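Local coordinates for fructuronate-tagaturonate epimerase UxaE from Cohnella laeviribosi in complex with 1 glycerol (Cohnella laeviribosi, PDB 6IL9), which catalyses the interconversion of the keto-sugar acids fructuronate and tagaturonate by inverting one hydroxyl-bearing carbon, probably with the help of its bound zinc ion, at residues S350-V355 / G481-L486; G307-G312 / A320-E325; D267-I272 / H364-G369. All coordinates share one frame; numbering follows the deposited sequence.

Contact 1. Residues S350-V355 / G481-L486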
loop_
_atom_site.group_PDB
_atom_site.type_symbol
_atom_site.label_atom_id
_atom_site.label_comp_id
_atom_site.label_asym_id
_atom_site.label_seq_id
_atom_site.Cartn_x
_atom_site.Cartn_y
_atom_site.Cartn_z
ATOM N N SER A 350 18.062 -3.374 3.437
ATOM C CA SER A 350 19.349 -2.915 2.925
ATOM C C SER A 350 19.293 -1.545 2.258
ATOM O O SER A 350 20.351 -0.931 2.063
ATOM C CB SER A 350 19.884 -3.937 1.915
ATOM O OG SER A 350 20.313 -5.088 2.599
ATOM N N VAL A 351 18.111 -1.060 1.873
ATOM C CA VAL A 351 18.010 0.222 1.174
ATOM C C VAL A 351 17.455 1.342 2.046
ATOM O O VAL A 351 17.531 2.511 1.637
ATOM C CB VAL A 351 17.165 0.109 -0.113
ATOM C CG1 VAL A 351 17.580 -1.100 -0.927
ATOM C CG2 VAL A 351 15.678 0.072 0.219
ATOM N N PHE A 352 16.907 1.032 3.220
ATOM C CA PHE A 352 16.110 2.017 3.943
ATOM C C PHE A 352 16.945 3.188 4.433
ATOM O O PHE A 352 16.518 4.343 4.321
ATOM C CB PHE A 352 15.403 1.358 5.113
ATOM C CG PHE A 352 14.251 0.491 4.711
ATOM C CD1 PHE A 352 13.604 0.678 3.501
ATOM C CD2 PHE A 352 13.812 -0.506 5.552
ATOM C CE1 PHE A 352 12.535 -0.128 3.142
ATOM C CE2 PHE A 352 12.746 -1.317 5.199
ATOM C CZ PHE A 352 12.109 -1.135 4.007
ATOM N N ALA A 353 18.127 2.930 5.002
ATOM C CA ALA A 353 18.927 4.051 5.483
ATOM C C ALA A 353 19.342 4.952 4.328
ATOM O O ALA A 353 19.342 6.188 4.454
ATOM C CB ALA A 353 20.152 3.542 6.245
ATOM N N LEU A 354 19.695 4.348 3.194
ATOM C CA LEU A 354 20.026 5.124 2.005
ATOM C C LEU A 354 18.850 5.982 1.568
ATOM O O LEU A 354 19.015 7.162 1.232
ATOM C CB LEU A 354 20.445 4.182 0.869
ATOM C CG LEU A 354 21.786 3.465 1.045
ATOM C CD1 LEU A 354 21.952 2.418 -0.048
ATOM C CD2 LEU A 354 22.936 4.450 0.995
ATOM N N VAL A 355 17.653 5.399 1.531
ATOM C CA VAL A 355 16.488 6.166 1.094
ATOM C C VAL A 355 16.261 7.345 2.031
ATOM O O VAL A 355 16.041 8.477 1.590
ATOM C CB VAL A 355 15.244 5.267 1.006
ATOM C CG1 VAL A 355 13.979 6.118 0.876
ATOM C CG2 VAL A 355 15.379 4.328 -0.194
ATOM N N GLY A 481 7.854 -1.275 12.907
ATOM C CA GLY A 481 8.741 -0.398 13.652
ATOM C C GLY A 481 10.169 -0.472 13.144
ATOM O O GLY A 481 10.852 0.545 13.033
ATOM N N LYS A 482 10.633 -1.677 12.823
ATOM C CA LYS A 482 11.989 -1.832 12.299
ATOM C C LYS A 482 12.150 -1.129 10.956
ATOM O O LYS A 482 13.218 -0.573 10.662
ATOM C CB LYS A 482 12.325 -3.315 12.167
ATOM C CG LYS A 482 13.608 -3.575 11.417
ATOM C CD LYS A 482 13.941 -5.052 11.425
ATOM C CE LYS A 482 15.266 -5.286 10.719
ATOM N NZ LYS A 482 15.726 -6.694 10.889
ATOM N N HIS A 483 11.112 -1.163 10.115
ATOM C CA HIS A 483 11.145 -0.407 8.864
ATOM C C HIS A 483 11.334 1.079 9.139
ATOM O O HIS A 483 12.184 1.738 8.528
ATOM C CB HIS A 483 9.843 -0.608 8.074
ATOM C CG HIS A 483 9.705 -1.956 7.430
ATOM N ND1 HIS A 483 9.491 -3.113 8.147
ATOM C CD2 HIS A 483 9.707 -2.315 6.124
ATOM C CE1 HIS A 483 9.380 -4.132 7.310
ATOM N NE2 HIS A 483 9.508 -3.676 6.077
ATOM N N LEU A 484 10.519 1.630 10.041
ATOM C CA LEU A 484 10.584 3.063 10.321
ATOM C C LEU A 484 11.926 3.449 10.941
ATOM O O LEU A 484 12.509 4.473 10.575
ATOM C CB LEU A 484 9.432 3.469 11.239
ATOM C CG LEU A 484 8.029 3.187 10.692
ATOM C CD1 LEU A 484 6.983 3.650 11.693
ATOM C CD2 LEU A 484 7.860 3.895 9.371
ATOM N N ASP A 485 12.436 2.620 11.857
ATOM C CA ASP A 485 13.730 2.880 12.483
ATOM C C ASP A 485 14.847 2.951 11.446
ATOM O O ASP A 485 15.682 3.861 11.479
ATOM C CB ASP A 485 14.027 1.785 13.512
ATOM C CG ASP A 485 13.117 1.869 14.733
ATOM O OD1 ASP A 485 12.395 2.880 14.868
ATOM O OD2 ASP A 485 13.124 0.917 15.547
ATOM N N LEU A 486 14.881 1.994 10.514
ATOM C CA LEU A 486 15.962 1.986 9.529
ATOM C C LEU A 486 15.791 3.092 8.495
ATOM O O LEU A 486 16.784 3.572 7.928
ATOM C CB LEU A 486 16.047 0.620 8.847
ATOM C CG LEU A 486 16.633 -0.478 9.731
ATOM C CD1 LEU A 486 16.413 -1.846 9.110
ATOM C CD2 LEU A 486 18.110 -0.197 9.907
#
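F352 and H483 have nearly the same first torsion, CG anti to the carbonyl carbon (chi1 -74° in F352), and this swings both rings into the groove between helices 349-358 and 469-487. The axes of segments 350-355 and 481-486 come within 8.9 Å, their N-to-C directions 42° apart. The two rings meet obliquely, as neither a stack nor an edge-to-face pair, with centroids 5.2 Å apart. The touch is made by CE2 and CZ of F352 against CD2 of H483, the nearer of the two, CE2, lying 3.3 Å from CD2. One turn on from H483, L486 sets its CB at the edge of the phenyl ring, close to the ring plane, and 3.9 Å from F352 CB. Small A353 suits the point where the backbones come closest. With only a methyl group there, the L486 carbonyl reaches A353, whose CA lies 3.3 Å from L486 O in a bent CH...O contact. The neighbouring N-H is poorly aligned and makes no hydrogen bond. A histidine suits its place because it offers flat carbon to F352 and nitrogen to polar partners: ND1 meets the carbonyl of H479, and NE2 meets the backbone N of D347. With an acceptor at one nitrogen and a donor at the other, the arrangement is consistent with a neutral imidazole protonated on ND1, well matched to its apolar neighbour.

Contact 2. Residues G307-G312 / A320-E325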
loop_
_atom_site.group_PDB
_atom_site.type_symbol
_atom_site.label_atom_id
_atom_site.label_comp_id
_atom_site.label_asym_id
_atom_site.label_seq_id
_atom_site.Cartn_x
_atom_site.Cartn_y
_atom_site.Cartn_z
ATOM N N GLY A 307 18.502 -3.073 -10.261
ATOM C CA GLY A 307 18.356 -4.252 -9.412
ATOM C C GLY A 307 16.923 -4.762 -9.399
ATOM O O GLY A 307 16.133 -4.490 -10.306
ATOM N N GLU A 308 16.581 -5.518 -8.354
ATOM C CA GLU A 308 15.224 -6.042 -8.239
ATOM C C GLU A 308 14.650 -5.822 -6.847
ATOM O O GLU A 308 15.340 -6.001 -5.839
ATOM C CB GLU A 308 15.165 -7.537 -8.551
ATOM C CG GLU A 308 15.671 -7.902 -9.923
ATOM C CD GLU A 308 15.538 -9.393 -10.162
ATOM O OE1 GLU A 308 14.411 -9.909 -10.025
ATOM O OE2 GLU A 308 16.560 -10.038 -10.468
ATOM N N PHE A 309 13.369 -5.466 -6.816
ATOM C CA PHE A 309 12.563 -5.303 -5.604
ATOM C C PHE A 309 11.447 -6.334 -5.673
ATOM O O PHE A 309 10.326 -6.007 -6.078
ATOM C CB PHE A 309 11.968 -3.872 -5.509
ATOM C CG PHE A 309 12.911 -2.830 -4.966
ATOM C CD1 PHE A 309 14.041 -2.436 -5.680
ATOM C CD2 PHE A 309 12.631 -2.212 -3.760
ATOM C CE1 PHE A 309 14.890 -1.456 -5.163
ATOM C CE2 PHE A 309 13.477 -1.240 -3.229
ATOM C CZ PHE A 309 14.612 -0.866 -3.942
ATOM N N GLN A 310 11.742 -7.573 -5.272
ATOM C CA GLN A 310 10.745 -8.634 -5.270
ATOM C C GLN A 310 9.993 -8.655 -3.943
ATOM O O GLN A 310 10.501 -8.211 -2.905
ATOM C CB GLN A 310 11.391 -9.998 -5.497
ATOM C CG GLN A 310 11.978 -10.162 -6.893
ATOM C CD GLN A 310 12.436 -11.570 -7.140
ATOM O OE1 GLN A 310 11.934 -12.508 -6.525
ATOM N NE2 GLN A 310 13.387 -11.736 -8.054
ATOM N N LYS A 311 8.777 -9.200 -3.987
ATOM C CA LYS A 311 7.977 -9.332 -2.775
ATOM C C LYS A 311 8.663 -10.229 -1.750
ATOM O O LYS A 311 9.165 -11.307 -2.083
ATOM C CB LYS A 311 6.603 -9.925 -3.100
ATOM C CG LYS A 311 5.767 -9.113 -4.065
ATOM C CD LYS A 311 5.608 -7.682 -3.586
ATOM C CE LYS A 311 4.548 -6.958 -4.428
ATOM N NZ LYS A 311 4.677 -5.487 -4.358
ATOM N N GLY A 312 8.658 -9.784 -0.486
ATOM C CA GLY A 312 8.942 -10.636 0.655
ATOM C C GLY A 312 10.383 -10.664 1.100
ATOM O O GLY A 312 10.676 -11.158 2.203
ATOM N N ALA A 320 25.927 -0.638 -4.127
ATOM C CA ALA A 320 26.698 0.553 -4.462
ATOM C C ALA A 320 26.131 1.234 -5.701
ATOM O O ALA A 320 26.029 2.468 -5.750
ATOM C CB ALA A 320 28.171 0.192 -4.671
ATOM N N GLN A 321 25.755 0.447 -6.714
ATOM C CA GLN A 321 25.138 1.026 -7.900
ATOM C C GLN A 321 23.757 1.565 -7.574
ATOM O O GLN A 321 23.374 2.636 -8.065
ATOM C CB GLN A 321 25.057 -0.008 -9.028
ATOM C CG GLN A 321 24.514 0.557 -10.337
ATOM C CD GLN A 321 25.418 1.631 -10.931
ATOM O OE1 GLN A 321 26.646 1.599 -10.757
ATOM N NE2 GLN A 321 24.819 2.585 -11.636
ATOM N N PHE A 322 23.000 0.847 -6.737
ATOM C CA PHE A 322 21.715 1.373 -6.296
ATOM C C PHE A 322 21.887 2.741 -5.648
ATOM O O PHE A 322 21.110 3.664 -5.920
ATOM C CB PHE A 322 21.033 0.407 -5.321
ATOM C CG PHE A 322 19.794 0.979 -4.687
ATOM C CD1 PHE A 322 18.580 0.954 -5.363
ATOM C CD2 PHE A 322 19.848 1.556 -3.424
ATOM C CE1 PHE A 322 17.433 1.498 -4.791
ATOM C CE2 PHE A 322 18.709 2.110 -2.846
ATOM C CZ PHE A 322 17.495 2.072 -3.540
ATOM N N GLU A 323 22.916 2.894 -4.798
ATOM C CA GLU A 323 23.121 4.168 -4.114
ATOM C C GLU A 323 23.466 5.272 -5.108
ATOM O O GLU A 323 22.938 6.389 -5.013
ATOM C CB GLU A 323 24.220 4.044 -3.051
ATOM C CG GLU A 323 24.555 5.402 -2.401
ATOM C CD GLU A 323 25.536 5.299 -1.233
ATOM O OE1 GLU A 323 25.985 4.177 -0.934
ATOM O OE2 GLU A 323 25.852 6.347 -0.619
ATOM N N ARG A 324 24.330 4.976 -6.081
ATOM C CA ARG A 324 24.719 6.010 -7.042
ATOM C C ARG A 324 23.521 6.511 -7.837
ATOM O O ARG A 324 23.381 7.721 -8.061
ATOM C CB ARG A 324 25.798 5.486 -7.990
ATOM C CG ARG A 324 27.168 5.370 -7.345
ATOM C CD ARG A 324 28.241 5.082 -8.387
ATOM N NE ARG A 324 28.139 3.727 -8.916
ATOM C CZ ARG A 324 28.678 2.656 -8.336
ATOM N NH1 ARG A 324 29.364 2.782 -7.205
ATOM N NH2 ARG A 324 28.541 1.461 -8.893
ATOM N N GLU A 325 22.644 5.604 -8.260
ATOM C CA GLU A 325 21.454 6.016 -8.996
ATOM C C GLU A 325 20.446 6.696 -8.081
ATOM O O GLU A 325 19.816 7.687 -8.479
ATOM C CB GLU A 325 20.832 4.818 -9.710
ATOM C CG GLU A 325 21.829 4.215 -10.695
ATOM C CD GLU A 325 21.197 3.474 -11.841
ATOM O OE1 GLU A 325 19.955 3.355 -11.869
ATOM O OE2 GLU A 325 21.964 3.013 -12.720
#
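F309 and F322 meet through the far ends of their rings, F309 CZ lying 3.8 Å from F322 CE1. That carbon of F322 sits at the edge of the F309 ring, in its plane, while the ring planes are inclined at 45° with centroids 5.9 Å apart. It is therefore a light, oblique aromatic contact, suited to phenylalanine because a long flat side chain can bridge from an irregular loop to a helix. CG of F322 stands anti to its backbone N (chi1 172°), which sends the ring out from the helix toward the loop. Around this pair, Y315 and F305 also bring rings to F322, and K348 packs on F309. Further out, polar bonds tie down each segment. In the loop, Q310 NE2 donates to E308 OE1 at 2.9 Å, from above the carboxylate plane, while the amide also reaches T408 and Q436. In the helix, Q321 uses both ends of its amide: OE1 receives R324 NH2 at 2.7 Å, and NE2 gives a bond to E325 OE2 on the anti side of that carboxylate. The loop itself follows barrel strand 300-302 and leads into helix 319-336. F322, on the first turn of that helix, has V351 and L354 of helix 349-358 against it, so the aromatic pair joins the loop after strand 300-302 to helices 319-336 and 349-358.

Contact 3. Residues D267-I272 / H364-G369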
loop_
_atom_site.group_PDB
_atom_site.type_symbol
_atom_site.label_atom_id
_atom_site.label_comp_id
_atom_site.label_asym_id
_atom_site.label_seq_id
_atom_site.Cartn_x
_atom_site.Cartn_y
_atom_site.Cartn_z
ATOM N N ASP A 267 -3.423 13.551 -3.727
ATOM C CA ASP A 267 -2.001 13.288 -3.915
ATOM C C ASP A 267 -1.859 12.315 -5.073
ATOM O O ASP A 267 -2.333 11.179 -4.989
ATOM C CB ASP A 267 -1.384 12.727 -2.635
ATOM C CG ASP A 267 -1.322 13.751 -1.517
ATOM O OD1 ASP A 267 -1.191 14.968 -1.802
ATOM O OD2 ASP A 267 -1.403 13.334 -0.350
ATOM N N PHE A 268 -1.215 12.765 -6.146
ATOM C CA PHE A 268 -1.142 12.040 -7.411
ATOM C C PHE A 268 0.225 11.382 -7.503
ATOM O O PHE A 268 1.240 12.076 -7.587
ATOM C CB PHE A 268 -1.376 13.033 -8.550
ATOM C CG PHE A 268 -1.418 12.430 -9.930
ATOM C CD1 PHE A 268 -2.171 11.301 -10.204
ATOM C CD2 PHE A 268 -0.736 13.057 -10.976
ATOM C CE1 PHE A 268 -2.221 10.773 -11.502
ATOM C CE2 PHE A 268 -0.783 12.543 -12.277
ATOM C CZ PHE A 268 -1.527 11.398 -12.536
ATOM N N GLU A 269 0.264 10.043 -7.463
ATOM C CA GLU A 269 1.511 9.300 -7.599
ATOM C C GLU A 269 1.603 8.726 -9.001
ATOM O O GLU A 269 0.637 8.140 -9.496
ATOM C CB GLU A 269 1.610 8.160 -6.576
ATOM C CG GLU A 269 2.773 7.224 -6.897
ATOM C CD GLU A 269 3.147 6.300 -5.757
ATOM O OE1 GLU A 269 2.881 5.087 -5.881
ATOM O OE2 GLU A 269 3.727 6.772 -4.751
ATOM N N ILE A 270 2.750 8.903 -9.643
ATOM C CA ILE A 270 2.997 8.314 -10.952
ATOM C C ILE A 270 3.861 7.079 -10.744
ATOM O O ILE A 270 4.947 7.159 -10.162
ATOM C CB ILE A 270 3.655 9.319 -11.905
ATOM C CG1 ILE A 270 2.652 10.433 -12.218
ATOM C CG2 ILE A 270 4.092 8.610 -13.183
ATOM C CD1 ILE A 270 3.291 11.723 -12.622
ATOM N N SER A 271 3.377 5.935 -11.213
ATOM C CA SER A 271 4.041 4.660 -10.975
ATOM C C SER A 271 4.530 4.098 -12.299
ATOM O O SER A 271 3.745 3.917 -13.238
ATOM C CB SER A 271 3.100 3.690 -10.257
ATOM O OG SER A 271 3.413 2.337 -10.539
ATOM N N ILE A 272 5.834 3.854 -12.382
ATOM C CA ILE A 272 6.416 3.150 -13.516
ATOM C C ILE A 272 7.370 2.095 -12.967
ATOM O O ILE A 272 8.394 1.788 -13.586
ATOM C CB ILE A 272 7.122 4.122 -14.484
ATOM C CG1 ILE A 272 8.134 4.996 -13.740
ATOM C CG2 ILE A 272 6.103 5.003 -15.208
ATOM C CD1 ILE A 272 8.838 5.983 -14.612
ATOM N N HIS A 364 7.971 8.396 0.122
ATOM C CA HIS A 364 6.875 7.466 0.328
ATOM C C HIS A 364 7.422 6.055 0.165
ATOM O O HIS A 364 8.147 5.780 -0.794
ATOM C CB HIS A 364 5.733 7.702 -0.668
ATOM C CG HIS A 364 4.512 6.903 -0.355
ATOM N ND1 HIS A 364 3.803 7.074 0.811
ATOM C CD2 HIS A 364 3.890 5.906 -1.033
ATOM C CE1 HIS A 364 2.788 6.230 0.839
ATOM N NE2 HIS A 364 2.816 5.509 -0.269
ATOM N N VAL A 365 7.079 5.168 1.100
ATOM C CA VAL A 365 7.408 3.749 1.000
ATOM C C VAL A 365 6.109 2.966 1.113
ATOM O O VAL A 365 5.306 3.239 2.009
ATOM C CB VAL A 365 8.398 3.320 2.097
ATOM C CG1 VAL A 365 8.582 1.805 2.089
ATOM C CG2 VAL A 365 9.743 4.030 1.915
ATOM N N LYS A 366 5.900 1.997 0.213
ATOM C CA LYS A 366 4.678 1.193 0.232
ATOM C C LYS A 366 4.951 -0.219 0.728
ATOM O O LYS A 366 5.953 -0.840 0.355
ATOM C CB LYS A 366 4.029 1.109 -1.155
ATOM C CG LYS A 366 3.492 2.420 -1.647
ATOM C CD LYS A 366 2.397 2.212 -2.693
ATOM C CE LYS A 366 2.056 3.556 -3.311
ATOM N NZ LYS A 366 0.946 3.445 -4.295
ATOM N N THR A 367 4.058 -0.704 1.588
ATOM C CA THR A 367 4.006 -2.091 2.038
ATOM C C THR A 367 2.580 -2.602 1.899
ATOM O O THR A 367 1.614 -1.826 1.857
ATOM C CB THR A 367 4.435 -2.262 3.511
ATOM O OG1 THR A 367 3.378 -1.812 4.373
ATOM C CG2 THR A 367 5.710 -1.488 3.812
ATOM N N ALA A 368 2.451 -3.931 1.847
ATOM C CA ALA A 368 1.134 -4.559 1.931
ATOM C C ALA A 368 1.274 -6.019 2.345
ATOM O O ALA A 368 0.857 -6.401 3.444
ATOM C CB ALA A 368 0.388 -4.433 0.599
ATOM N N GLY A 369 1.894 -6.835 1.490
ATOM C CA GLY A 369 1.950 -8.265 1.752
ATOM C C GLY A 369 2.717 -8.647 3.004
ATOM O O GLY A 369 2.447 -9.693 3.605
#
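The carboxylate of E269 and the imidazole of H364 meet with their planes 65° apart, OE2 of E269 lying 3.8 Å from CD2 of H364 in an oblique approach. At the edge of the same imidazole, in its plane, runs CE of K366. This is the interior of a TIM barrel: E269 comes from the fifth strand, 267-271, and its partners from the eighth, 363-367, so the side chains meet across the lumen rather than between neighbouring strands, and even the nearest CA atoms, those of E269 and H364, are 9.7 Å apart. Long residues suit that span. E269 has CG anti to the backbone N (chi1 169°) and is extended beyond it, K366 is extended as well, and the two chains arrive from opposite directions to form a salt bridge, K366 NZ to E269 OE1, 3.0 Å, whose hydrogen bond is weak.

K366 NZ also forms salt bridges with D158 and D160 and a hydrogen bond with T180, so E269 takes just a share of its bonding. The two oxygens of E269 divide their duties: OE2 is held by the hydroxyls of S300 and S341, while OE1 meets NE2 of H343, a zinc ligand. E269 thus stands in the second shell of the zinc and probably fixes the rotation of the H343 ring. H364 is anchored by ND1 to T93, leaving CD2 nearest E269. The side chain of K366 comes within about 4 Å of a bound glycerol, probably from the crystallisation liquor, and about 6 Å of the zinc ion. The C-N bond of K366 lies broadside to E269 OE1, CE being 3.1 Å from that oxygen, which fits the weak hydrogen bond.

How the contacts relate
All three contacts belong to the TIM barrel. Contact 3 spans its interior, from the fifth strand to the eighth; contacts 1 and 2 lie about 16 Å from it, between centres, toward the outer helices, and their own centres are 14 Å apart. Contacts 1 and 2 touch directly through helices 349-358 and 319-336. Along the chain, contact 2 closes before contact 1 opens and is nested within the loop that contact 3 closes, whereas contacts 1 and 3 cross. The closing strand of the zinc-bearing barrel, 363-367, thus follows closely after a helix packed between helix 319-336 and the C-terminal helix 469-487.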